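Glutathione s-transferase (Agrobacterium tumefaciens, PDB 2YCD) transfers glutathione to electrophilic substrates as a glutathione transferase of a novel bacterial class, with a likely part in herbicide detoxification. Local coordinates at the S-(p-nitrobenzyl)glutathione site and the interface of chains A and B. Numbering follows the deposited sequence. Chains: chain A/B, Glutathione s-transferase.

Contact 1: the S-(p-nitrobenzyl)glutathione site. Residues chain A 22, 26-27, 30, 32-34, 59, 72-74, 85-86, 187; chain B 120-121. With GTB (S-(p-nitrobenzyl)glutathione), chain C.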
loop_
_atom_site.group_PDB
_atom_site.type_symbol
_atom_site.label_atom_id
_atom_site.label_comp_id
_atom_site.label_asym_id
_atom_site.label_seq_id
_atom_site.Cartn_x
_atom_site.Cartn_y
_atom_site.Cartn_z
ATOM N N PHE A 22 -11.248 -7.687 15.765
ATOM C CA PHE A 22 -12.177 -8.822 15.750
ATOM C C PHE A 22 -12.521 -9.230 17.183
ATOM O O PHE A 22 -11.639 -9.343 18.036
ATOM C CB PHE A 22 -11.549 -10.061 15.090
ATOM C CG PHE A 22 -11.383 -9.986 13.594
ATOM C CD1 PHE A 22 -12.479 -10.079 12.747
ATOM C CD2 PHE A 22 -10.114 -9.926 13.041
ATOM C CE1 PHE A 22 -12.315 -10.060 11.367
ATOM C CE2 PHE A 22 -9.936 -9.897 11.663
ATOM C CZ PHE A 22 -11.034 -9.966 10.821
ATOM N N PRO A 26 -9.827 -14.659 13.282
ATOM C CA PRO A 26 -9.582 -15.905 12.547
ATOM C C PRO A 26 -8.110 -16.321 12.573
ATOM O O PRO A 26 -7.749 -17.308 11.938
ATOM C CB PRO A 26 -10.031 -15.564 11.121
ATOM C CG PRO A 26 -9.874 -14.071 11.014
ATOM C CD PRO A 26 -10.184 -13.537 12.397
ATOM N N ASP A 27 -7.271 -15.597 13.306
ATOM C CA ASP A 27 -5.838 -15.888 13.320
ATOM C C ASP A 27 -5.362 -16.830 14.431
ATOM O O ASP A 27 -4.161 -17.088 14.555
ATOM C CB ASP A 27 -5.006 -14.593 13.315
ATOM C CG ASP A 27 -5.014 -13.866 14.654
ATOM O OD1 ASP A 27 -5.756 -14.258 15.568
ATOM O OD2 ASP A 27 -4.258 -12.890 14.784
ATOM N N ARG A 30 -2.656 -15.536 17.011
ATOM C CA ARG A 30 -1.267 -15.409 16.591
ATOM C C ARG A 30 -0.842 -13.986 16.251
ATOM O O ARG A 30 0.293 -13.773 15.838
ATOM C CB ARG A 30 -0.972 -16.334 15.405
ATOM C CG ARG A 30 -1.112 -17.836 15.744
ATOM C CD ARG A 30 -0.921 -18.722 14.509
ATOM N NE ARG A 30 -1.958 -18.500 13.504
ATOM C CZ ARG A 30 -1.793 -18.697 12.200
ATOM N NH1 ARG A 30 -0.630 -19.138 11.732
ATOM N NH2 ARG A 30 -2.789 -18.453 11.361
ATOM N N LEU A 32 -1.837 -11.881 13.801
ATOM C CA LEU A 32 -1.562 -11.674 12.388
ATOM C C LEU A 32 -2.551 -10.727 11.739
ATOM O O LEU A 32 -2.307 -10.270 10.623
ATOM C CB LEU A 32 -1.543 -13.009 11.633
ATOM C CG LEU A 32 -0.508 -14.036 12.085
ATOM C CD1 LEU A 32 -0.778 -15.383 11.398
ATOM C CD2 LEU A 32 0.905 -13.554 11.814
ATOM N N ALA A 33 -3.656 -10.415 12.408
ATOM C CA ALA A 33 -4.613 -9.449 11.873
ATOM C C ALA A 33 -4.042 -8.027 11.927
ATOM O O ALA A 33 -3.092 -7.755 12.679
ATOM C CB ALA A 33 -5.955 -9.553 12.600
ATOM N N ARG A 34 -4.636 -7.119 11.154
ATOM C CA ARG A 34 -4.027 -5.807 10.914
ATOM C C ARG A 34 -4.158 -4.802 12.056
ATOM O O ARG A 34 -3.619 -3.702 11.978
ATOM C CB ARG A 34 -4.507 -5.209 9.587
ATOM C CG ARG A 34 -4.021 -6.012 8.386
ATOM C CD ARG A 34 -4.643 -5.487 7.108
ATOM N NE ARG A 34 -4.319 -6.300 5.932
ATOM C CZ ARG A 34 -3.311 -6.055 5.098
ATOM N NH1 ARG A 34 -2.503 -5.022 5.308
ATOM N NH2 ARG A 34 -3.110 -6.845 4.051
ATOM N N MET A 59 -19.445 -6.118 11.852
ATOM C CA MET A 59 -18.543 -5.483 10.898
ATOM C C MET A 59 -19.218 -5.185 9.570
ATOM O O MET A 59 -18.758 -4.328 8.809
ATOM C CB MET A 59 -17.319 -6.367 10.668
ATOM C CG MET A 59 -16.439 -6.469 11.881
ATOM S SD MET A 59 -15.043 -7.559 11.603
ATOM C CE MET A 59 -14.413 -6.891 10.101
ATOM N N GLN A 72 -14.067 -3.330 7.177
ATOM C CA GLN A 72 -12.944 -4.105 7.676
ATOM C C GLN A 72 -12.387 -3.481 8.952
ATOM O O GLN A 72 -12.783 -2.383 9.347
ATOM C CB GLN A 72 -11.849 -4.200 6.606
ATOM C CG GLN A 72 -12.299 -5.003 5.384
ATOM C CD GLN A 72 -11.163 -5.422 4.498
ATOM O OE1 GLN A 72 -10.443 -4.578 3.957
ATOM N NE2 GLN A 72 -11.004 -6.734 4.317
ATOM N N ILE A 73 -11.455 -4.184 9.592
ATOM C CA ILE A 73 -10.702 -3.620 10.726
ATOM C C ILE A 73 -9.215 -3.530 10.328
ATOM O O ILE A 73 -8.760 -4.264 9.451
ATOM C CB ILE A 73 -10.919 -4.440 12.041
ATOM C CG1 ILE A 73 -10.390 -5.882 11.935
ATOM C CG2 ILE A 73 -12.398 -4.474 12.417
ATOM C CD1 ILE A 73 -8.920 -6.038 12.330
ATOM N N PRO A 74 -8.446 -2.638 10.960
ATOM C CA PRO A 74 -8.825 -1.727 12.048
ATOM C C PRO A 74 -9.237 -0.328 11.606
ATOM O O PRO A 74 -8.854 0.159 10.543
ATOM C CB PRO A 74 -7.521 -1.606 12.844
ATOM C CG PRO A 74 -6.443 -1.695 11.783
ATOM C CD PRO A 74 -6.980 -2.640 10.725
ATOM N N GLU A 85 -7.156 2.335 7.498
ATOM C CA GLU A 85 -5.895 1.875 6.873
ATOM C C GLU A 85 -4.801 1.716 7.903
ATOM O O GLU A 85 -4.291 2.703 8.416
ATOM C CB GLU A 85 -5.418 2.765 5.718
ATOM C CG GLU A 85 -6.348 2.711 4.488
ATOM C CD GLU A 85 -6.415 1.346 3.847
ATOM O OE1 GLU A 85 -5.422 0.585 3.888
ATOM O OE2 GLU A 85 -7.474 1.026 3.271
ATOM N N SER A 86 -4.461 0.468 8.220
ATOM C CA SER A 86 -3.384 0.190 9.163
ATOM C C SER A 86 -2.106 0.981 8.868
ATOM O O SER A 86 -1.492 1.513 9.796
ATOM C CB SER A 86 -3.117 -1.322 9.226
ATOM O OG SER A 86 -2.661 -1.811 7.981
ATOM N N ARG A 187 3.219 -13.188 8.296
ATOM C CA ARG A 187 2.235 -14.027 7.607
ATOM C C ARG A 187 2.858 -15.261 6.968
ATOM O O ARG A 187 2.148 -16.193 6.597
ATOM C CB ARG A 187 1.455 -13.208 6.581
ATOM C CG ARG A 187 0.688 -12.091 7.256
ATOM C CD ARG A 187 -0.187 -11.331 6.304
ATOM N NE ARG A 187 -1.400 -12.076 5.991
ATOM C CZ ARG A 187 -2.573 -11.514 5.734
ATOM N NH1 ARG A 187 -2.703 -10.190 5.746
ATOM N NH2 ARG A 187 -3.611 -12.279 5.441
ATOM N N ASN B 120 -3.735 0.011 -0.956
ATOM C CA ASN B 120 -3.750 -1.179 -0.104
ATOM C C ASN B 120 -5.144 -1.789 0.100
ATOM O O ASN B 120 -5.272 -2.845 0.723
ATOM C CB ASN B 120 -3.082 -0.862 1.259
ATOM C CG ASN B 120 -2.575 -2.110 1.997
ATOM O OD1 ASN B 120 -1.859 -2.938 1.433
ATOM N ND2 ASN B 120 -2.917 -2.221 3.263
ATOM N N THR B 121 -6.177 -1.113 -0.389
ATOM C CA THR B 121 -7.533 -1.665 -0.388
ATOM C C THR B 121 -8.101 -1.736 -1.817
ATOM O O THR B 121 -8.516 -2.817 -2.287
ATOM C CB THR B 121 -8.453 -0.891 0.571
ATOM O OG1 THR B 121 -8.010 -1.112 1.920
ATOM C CG2 THR B 121 -9.909 -1.355 0.453
HETATM N N1 GTB C . -5.878 -2.053 3.709
HETATM C CA1 GTB C . -6.557 -2.367 4.974
HETATM C C1 GTB C . -5.655 -2.053 6.139
HETATM O O11 GTB C . -4.437 -2.297 6.002
HETATM O O12 GTB C . -6.150 -1.584 7.192
HETATM C CB1 GTB C . -6.981 -3.844 4.944
HETATM C CG1 GTB C . -7.819 -4.201 6.170
HETATM C CD1 GTB C . -8.150 -5.680 6.219
HETATM O OE1 GTB C . -7.771 -6.421 5.311
HETATM N N2 GTB C . -8.835 -6.094 7.283
HETATM C CA2 GTB C . -9.211 -7.495 7.474
HETATM C C2 GTB C . -10.676 -7.646 7.747
HETATM O O2 GTB C . -11.298 -6.823 8.415
HETATM C CB2 GTB C . -8.516 -8.024 8.744
HETATM S SG2 GTB C . -6.762 -8.134 8.636
HETATM N N3 GTB C . -11.252 -8.737 7.239
HETATM C CA3 GTB C . -12.643 -9.105 7.443
HETATM C C3 GTB C . -13.497 -8.972 6.216
HETATM O O31 GTB C . -12.968 -8.670 5.129
HETATM O O32 GTB C . -14.724 -9.177 6.368
HETATM C "C'" GTB C . -6.423 -9.396 7.445
HETATM C "C1'" GTB C . -6.178 -10.740 8.081
HETATM C "C2'" GTB C . -7.220 -11.642 8.221
HETATM C "C3'" GTB C . -6.984 -12.887 8.803
HETATM C "C4'" GTB C . -5.702 -13.222 9.235
HETATM N N41 GTB C . -5.463 -14.482 9.813
HETATM O O41 GTB C . -4.323 -14.841 10.103
HETATM O O42 GTB C . -6.406 -15.225 10.008
HETATM C "C5'" GTB C . -4.663 -12.315 9.082
HETATM C "C6'" GTB C . -4.895 -11.073 8.500
HETATM O O HOH W 1 -2.847 0.302 4.958
HETATM O O HOH W 2 -8.433 -0.274 7.893
HETATM O O HOH W 3 -5.636 -18.226 10.665
#
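This is the active-site cleft of a glutathione transferase: a G-site for the peptide, on the thioredoxin-like N-terminal domain, and an H-site for the nitrobenzyl group. The ligand, S-(p-nitrobenzyl)glutathione (GTB), is a glutathione conjugate. Backbone bonds hold its cysteinyl part. A:Ile73 N gives a hydrogen bond to GTB O2, and A:Ile73 O accepts from GTB N2 at 2.8 Å, in the carbonyl plane. A:Pro74 follows a cis peptide bond, a conserved feature of this fold. The alpha-carboxylate of the gamma-glutamyl residue sits at the N-terminus of helix 86-96. A:Ser86 N gives GTB O12 a nearly straight hydrogen bond of 2.8 Å. A:Ser86 OG gives one of 2.7 Å to GTB O11. The helix end may steady this charge. A:Arg34 NH1 adds a long salt bridge to GTB O11. The amine GTB N1 donates to the syn lone pair of A:Glu85 OE1 at 2.7 Å. GTB N1 also donates to B:Thr121 OG1 at 2.9 Å, so the second subunit completes the site. The glycyl carboxylate GTB O31 takes a bond from A:Gln72 NE2, in the amide plane. Apolar contacts follow. A:Arg34 runs extended, with CG 3.5 Å from the thioether GTB SG2. A:Phe22 CE2 touches GTB CB2, and A:Pro26 CG meets GTB C3'. The guanidinium of A:Arg187 lies over the GTB nitrobenzyl ring in a cation-pi contact, NH2 4.0 Å from the ring centroid. A:Asp27 CB and A:Leu32 CB are carbon neighbours of GTB O41.

Contact 2: the interface of chains A and B. Residues chain A 85, 87-88, 91, 112, 116, 119; chain B 85, 87-88, 91, 112, 116, 119.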
loop_
_atom_site.group_PDB
_atom_site.type_symbol
_atom_site.label_atom_id
_atom_site.label_comp_id
_atom_site.label_asym_id
_atom_site.label_seq_id
_atom_site.Cartn_x
_atom_site.Cartn_y
_atom_site.Cartn_z
ATOM N N GLU A 85 -7.156 2.335 7.498
ATOM C CA GLU A 85 -5.895 1.875 6.873
ATOM C C GLU A 85 -4.801 1.716 7.903
ATOM O O GLU A 85 -4.291 2.703 8.416
ATOM C CB GLU A 85 -5.418 2.765 5.718
ATOM C CG GLU A 85 -6.348 2.711 4.488
ATOM C CD GLU A 85 -6.415 1.346 3.847
ATOM O OE1 GLU A 85 -5.422 0.585 3.888
ATOM O OE2 GLU A 85 -7.474 1.026 3.271
ATOM N N GLY A 87 -1.738 1.109 7.588
ATOM C CA GLY A 87 -0.541 1.870 7.245
ATOM C C GLY A 87 -0.663 3.351 7.615
ATOM O O GLY A 87 0.292 3.974 8.097
ATOM N N ALA A 88 -1.838 3.936 7.365
ATOM C CA ALA A 88 -2.078 5.347 7.643
ATOM C C ALA A 88 -2.246 5.624 9.135
ATOM O O ALA A 88 -1.926 6.715 9.623
ATOM C CB ALA A 88 -3.312 5.819 6.898
ATOM N N MET A 91 1.177 5.578 10.419
ATOM C CA MET A 91 1.775 6.854 10.022
ATOM C C MET A 91 1.386 7.984 10.974
ATOM O O MET A 91 2.230 8.753 11.431
ATOM C CB MET A 91 1.361 7.215 8.592
ATOM C CG MET A 91 2.067 8.449 8.061
ATOM S SD MET A 91 3.814 8.157 7.744
ATOM C CE MET A 91 3.727 7.447 6.107
ATOM N N VAL A 112 9.480 6.399 5.076
ATOM C CA VAL A 112 8.163 6.344 4.446
ATOM C C VAL A 112 8.202 5.454 3.188
ATOM O O VAL A 112 7.263 4.675 2.952
ATOM C CB VAL A 112 7.652 7.783 4.142
ATOM C CG1 VAL A 112 6.392 7.769 3.283
ATOM C CG2 VAL A 112 7.413 8.539 5.455
ATOM N N PHE A 116 5.643 2.113 2.633
ATOM C CA PHE A 116 4.927 1.756 1.409
ATOM C C PHE A 116 5.404 0.448 0.790
ATOM O O PHE A 116 4.595 -0.333 0.293
ATOM C CB PHE A 116 4.945 2.901 0.386
ATOM C CG PHE A 116 3.947 4.007 0.680
ATOM C CD1 PHE A 116 4.276 5.066 1.523
ATOM C CD2 PHE A 116 2.690 3.985 0.115
ATOM C CE1 PHE A 116 3.360 6.093 1.782
ATOM C CE2 PHE A 116 1.761 4.991 0.369
ATOM C CZ PHE A 116 2.098 6.052 1.213
ATOM N N LEU A 119 3.853 -2.618 2.369
ATOM C CA LEU A 119 2.436 -2.852 2.056
ATOM C C LEU A 119 2.131 -2.984 0.571
ATOM O O LEU A 119 1.121 -3.615 0.228
ATOM C CB LEU A 119 1.569 -1.732 2.657
ATOM C CG LEU A 119 1.705 -1.538 4.171
ATOM C CD1 LEU A 119 0.603 -0.598 4.679
ATOM C CD2 LEU A 119 1.701 -2.839 4.930
ATOM N N GLU B 85 8.987 3.531 -4.433
ATOM C CA GLU B 85 7.547 3.417 -4.107
ATOM C C GLU B 85 6.781 4.628 -4.588
ATOM O O GLU B 85 6.915 5.705 -4.023
ATOM C CB GLU B 85 7.268 3.163 -2.621
ATOM C CG GLU B 85 7.748 1.776 -2.143
ATOM C CD GLU B 85 7.031 0.630 -2.815
ATOM O OE1 GLU B 85 5.844 0.764 -3.184
ATOM O OE2 GLU B 85 7.658 -0.439 -2.964
ATOM N N GLY B 87 3.802 5.504 -4.133
ATOM C CA GLY B 87 3.041 6.137 -3.061
ATOM C C GLY B 87 3.907 7.044 -2.183
ATOM O O GLY B 87 3.487 8.133 -1.771
ATOM N N ALA B 88 5.122 6.587 -1.867
ATOM C CA ALA B 88 6.037 7.338 -1.015
ATOM C C ALA B 88 6.663 8.526 -1.741
ATOM O O ALA B 88 7.001 9.545 -1.127
ATOM C CB ALA B 88 7.133 6.425 -0.501
ATOM N N MET B 91 4.011 11.044 -1.734
ATOM C CA MET B 91 3.985 11.600 -0.380
ATOM C C MET B 91 5.059 12.667 -0.184
ATOM O O MET B 91 4.795 13.753 0.329
ATOM C CB MET B 91 4.164 10.486 0.657
ATOM C CG MET B 91 3.994 10.970 2.086
ATOM S SD MET B 91 2.287 11.389 2.469
ATOM C CE MET B 91 1.648 9.775 2.892
ATOM N N VAL B 112 -4.009 11.129 4.082
ATOM C CA VAL B 112 -3.055 10.023 4.106
ATOM C C VAL B 112 -3.793 8.672 4.194
ATOM O O VAL B 112 -3.399 7.707 3.518
ATOM C CB VAL B 112 -2.033 10.219 5.264
ATOM C CG1 VAL B 112 -1.163 8.984 5.471
ATOM C CG2 VAL B 112 -1.171 11.459 4.994
ATOM N N PHE B 116 -3.251 5.549 1.370
ATOM C CA PHE B 116 -3.092 4.125 1.664
ATOM C C PHE B 116 -4.243 3.269 1.153
ATOM O O PHE B 116 -4.023 2.163 0.664
ATOM C CB PHE B 116 -2.828 3.879 3.157
ATOM C CG PHE B 116 -1.399 4.157 3.585
ATOM C CD1 PHE B 116 -0.998 5.436 3.965
ATOM C CD2 PHE B 116 -0.465 3.144 3.610
ATOM C CE1 PHE B 116 0.317 5.688 4.373
ATOM C CE2 PHE B 116 0.851 3.376 4.003
ATOM C CZ PHE B 116 1.246 4.661 4.385
ATOM N N LEU B 119 -3.934 2.359 -2.504
ATOM C CA LEU B 119 -2.900 1.367 -2.832
ATOM C C LEU B 119 -3.051 0.035 -2.112
ATOM O O LEU B 119 -2.554 -0.976 -2.627
ATOM C CB LEU B 119 -1.502 1.945 -2.545
ATOM C CG LEU B 119 -1.171 3.251 -3.276
ATOM C CD1 LEU B 119 0.324 3.568 -3.127
ATOM C CD2 LEU B 119 -1.579 3.230 -4.725
HETATM O O HOH W 4 -1.023 -3.279 -1.713
#
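Two phenylalanines meet at the two-fold axis of this subunit interface. A:Phe116 and B:Phe116 stack with centroids 4.4 Å apart. Their planes are 21° from parallel. The stack is offset: the CZ tip of each ring lies over the rim of the other, and the two CZ atoms are 3.6 Å apart. Each CG is anti to its own carbonyl carbon, beside the backbone N (chi1 -79°). The ring thereby reaches the partner's helix 86-96. The second face of A:Phe116 rests on the start of that helix. B:Gly87 C sits over the ring centre, 3.8 Å from the centroid, and B:Ala88 N lies toward the rim. Each ring is thus sandwiched between the partner's 87-88 peptide and the partner's copy of the same ring. B:Ala88 CB meets A:Phe116 CD1 at 3.8 Å. B:Met91 crosses A:Phe116 at about a right angle. Its chain bends at chi2 and chi3, which brings CE to within 4.1 Å of CZ. B:Leu119 also crosses at about a right angle, with its CD1 4.0 Å from A:Phe116 CD2. The aliphatic part of B:Glu85 packs on A:Phe116 CB. No direct polar bond joins the chains here. Water 4 joins the carbonyl oxygens of A:Leu119 and B:Leu119, 2.9 Å from each O. The two-fold symmetry repeats each contact from the other chain. The patch lies where the long helices 105-135 of both subunits meet, each also packing against the partner's helix 86-96.

Contact 3: the interface of chains A and B. Residues chain A 113-114, 117, 120-122; chain B 69-70, 84-85, 88.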
loop_
_atom_site.group_PDB
_atom_site.type_symbol
_atom_site.label_atom_id
_atom_site.label_comp_id
_atom_site.label_asym_id
_atom_site.label_seq_id
_atom_site.Cartn_x
_atom_site.Cartn_y
_atom_site.Cartn_z
ATOM N N ALA A 113 9.266 5.532 2.378
ATOM C CA ALA A 113 9.412 4.589 1.272
ATOM C C ALA A 113 9.266 3.123 1.740
ATOM O O ALA A 113 8.546 2.330 1.120
ATOM C CB ALA A 113 10.743 4.805 0.525
ATOM N N TRP A 114 9.942 2.764 2.830
ATOM C CA TRP A 114 9.888 1.387 3.309
ATOM C C TRP A 114 8.530 1.021 3.907
ATOM O O TRP A 114 8.124 -0.135 3.816
ATOM C CB TRP A 114 11.055 1.092 4.278
ATOM C CG TRP A 114 12.326 0.822 3.508
ATOM C CD1 TRP A 114 13.417 1.628 3.418
ATOM C CD2 TRP A 114 12.586 -0.312 2.670
ATOM N NE1 TRP A 114 14.371 1.042 2.595
ATOM C CE2 TRP A 114 13.877 -0.153 2.132
ATOM C CE3 TRP A 114 11.877 -1.475 2.377
ATOM C CZ2 TRP A 114 14.449 -1.100 1.263
ATOM C CZ3 TRP A 114 12.442 -2.412 1.508
ATOM C CH2 TRP A 114 13.717 -2.227 0.981
ATOM N N ALA A 117 6.711 0.187 0.817
ATOM C CA ALA A 117 7.227 -1.064 0.262
ATOM C C ALA A 117 6.699 -2.286 1.006
ATOM O O ALA A 117 6.369 -3.301 0.393
ATOM C CB ALA A 117 8.746 -1.068 0.272
ATOM N N ASN A 120 2.981 -2.425 -0.305
ATOM C CA ASN A 120 2.655 -2.329 -1.729
ATOM C C ASN A 120 3.621 -3.089 -2.648
ATOM O O ASN A 120 3.398 -3.157 -3.860
ATOM C CB ASN A 120 2.551 -0.840 -2.148
ATOM C CG ASN A 120 1.724 -0.619 -3.423
ATOM O OD1 ASN A 120 0.597 -1.104 -3.545
ATOM N ND2 ASN A 120 2.267 0.139 -4.350
ATOM N N THR A 121 4.699 -3.621 -2.085
ATOM C CA THR A 121 5.611 -4.491 -2.829
ATOM C C THR A 121 5.726 -5.873 -2.158
ATOM O O THR A 121 5.478 -6.917 -2.799
ATOM C CB THR A 121 6.981 -3.825 -3.035
ATOM O OG1 THR A 121 6.821 -2.695 -3.909
ATOM C CG2 THR A 121 7.991 -4.791 -3.664
ATOM N N ILE A 122 6.070 -5.908 -0.875
ATOM C CA ILE A 122 6.233 -7.203 -0.197
ATOM C C ILE A 122 4.881 -7.877 0.108
ATOM O O ILE A 122 4.661 -9.046 -0.239
ATOM C CB ILE A 122 7.066 -7.037 1.092
ATOM C CG1 ILE A 122 8.483 -6.551 0.764
ATOM C CG2 ILE A 122 7.156 -8.373 1.869
ATOM C CD1 ILE A 122 9.279 -7.483 -0.182
ATOM N N PRO B 69 15.227 -1.464 -5.156
ATOM C CA PRO B 69 15.750 -2.774 -4.736
ATOM C C PRO B 69 15.023 -3.977 -5.310
ATOM O O PRO B 69 15.515 -5.099 -5.161
ATOM C CB PRO B 69 15.560 -2.771 -3.213
ATOM C CG PRO B 69 15.344 -1.372 -2.821
ATOM C CD PRO B 69 14.817 -0.628 -4.011
ATOM N N PHE B 70 13.869 -3.760 -5.937
ATOM C CA PHE B 70 13.102 -4.844 -6.526
ATOM C C PHE B 70 13.128 -4.798 -8.053
ATOM O O PHE B 70 12.359 -5.510 -8.714
ATOM C CB PHE B 70 11.674 -4.783 -5.955
ATOM C CG PHE B 70 11.668 -4.804 -4.449
ATOM C CD1 PHE B 70 11.893 -5.981 -3.777
ATOM C CD2 PHE B 70 11.549 -3.635 -3.714
ATOM C CE1 PHE B 70 11.957 -6.018 -2.400
ATOM C CE2 PHE B 70 11.601 -3.656 -2.322
ATOM C CZ PHE B 70 11.802 -4.866 -1.658
ATOM N N PHE B 84 12.072 5.227 -3.560
ATOM C CA PHE B 84 11.263 4.362 -4.401
ATOM C C PHE B 84 9.878 4.253 -3.757
ATOM O O PHE B 84 9.654 4.829 -2.681
ATOM C CB PHE B 84 11.954 3.014 -4.673
ATOM C CG PHE B 84 11.963 2.080 -3.510
ATOM C CD1 PHE B 84 12.832 2.288 -2.457
ATOM C CD2 PHE B 84 11.109 0.993 -3.469
ATOM C CE1 PHE B 84 12.863 1.404 -1.363
ATOM C CE2 PHE B 84 11.118 0.110 -2.385
ATOM C CZ PHE B 84 11.987 0.330 -1.324
ATOM N N GLU B 85 8.987 3.531 -4.433
ATOM C CA GLU B 85 7.547 3.417 -4.107
ATOM C C GLU B 85 6.781 4.628 -4.588
ATOM O O GLU B 85 6.915 5.705 -4.023
ATOM C CB GLU B 85 7.268 3.163 -2.621
ATOM C CG GLU B 85 7.748 1.776 -2.143
ATOM C CD GLU B 85 7.031 0.630 -2.815
ATOM O OE1 GLU B 85 5.844 0.764 -3.184
ATOM O OE2 GLU B 85 7.658 -0.439 -2.964
ATOM N N ALA B 88 5.122 6.587 -1.867
ATOM C CA ALA B 88 6.037 7.338 -1.015
ATOM C C ALA B 88 6.663 8.526 -1.741
ATOM O O ALA B 88 7.001 9.545 -1.127
ATOM C CB ALA B 88 7.133 6.425 -0.501
#
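B:Phe84, at the end of strand 81-84, buries more surface here than any other residue of this patch. Its CG takes the crowded position between backbone N and carbonyl carbon (chi1 74°). This points the ring at helix 105-135 of chain A. A:Trp114 is next in buried surface. The two meet edge to face, planes 80° apart. The CZ tip of B:Phe84 stands over the indole face, toward its rim, 3.8 Å from A:Trp114 CZ2. One face of B:Phe84 is backed by B:Pro69 CD of its own chain, which should limit ring rotation. Its CE2 touches A:Ala117 CB at 3.8 Å. A:Ala113 is the third large contributor. A:Ala113 CB abuts the backbone O of B:Phe84 at 3.4 Å. A:Ala113 CA meets B:Ala88 CB at 3.4 Å, so the helix comes close here. B:Phe70 extends the aromatic cluster. A:Thr121 CG2 lies over one face of its ring, 3.8 Å from the centroid, and B:Pro69 CB lies toward the rim of the other. A:Ile122 CD1 reaches B:Phe70 CE1. The carboxylate of B:Glu85 lies alongside A:Ala117, with B:Glu85 OE2 3.3 Å from A:Ala117 CA. A:Thr121 OG1 donates to the syn lone pair of B:Glu85 OE2 at 2.6 Å.

Contacts 2 and 3 are neighbours, about 10 Å between the centres of their C-alpha atoms, and share B:Glu85 and B:Ala88. Contact 1 lies about 16 Å from contact 2 and about 21 Å from contact 3, measured in the same way. It shares A:Glu85 with contact 2. Because the dimer is two-fold symmetric, the glutamate that meets the threonine in contact 3 is the twin of the one that holds the ligand amine in contact 1. Helices 86-96 and 105-135 recur throughout. Dimer packing and glutathione binding therefore use the same elements, and each active site would depend on the assembled pair.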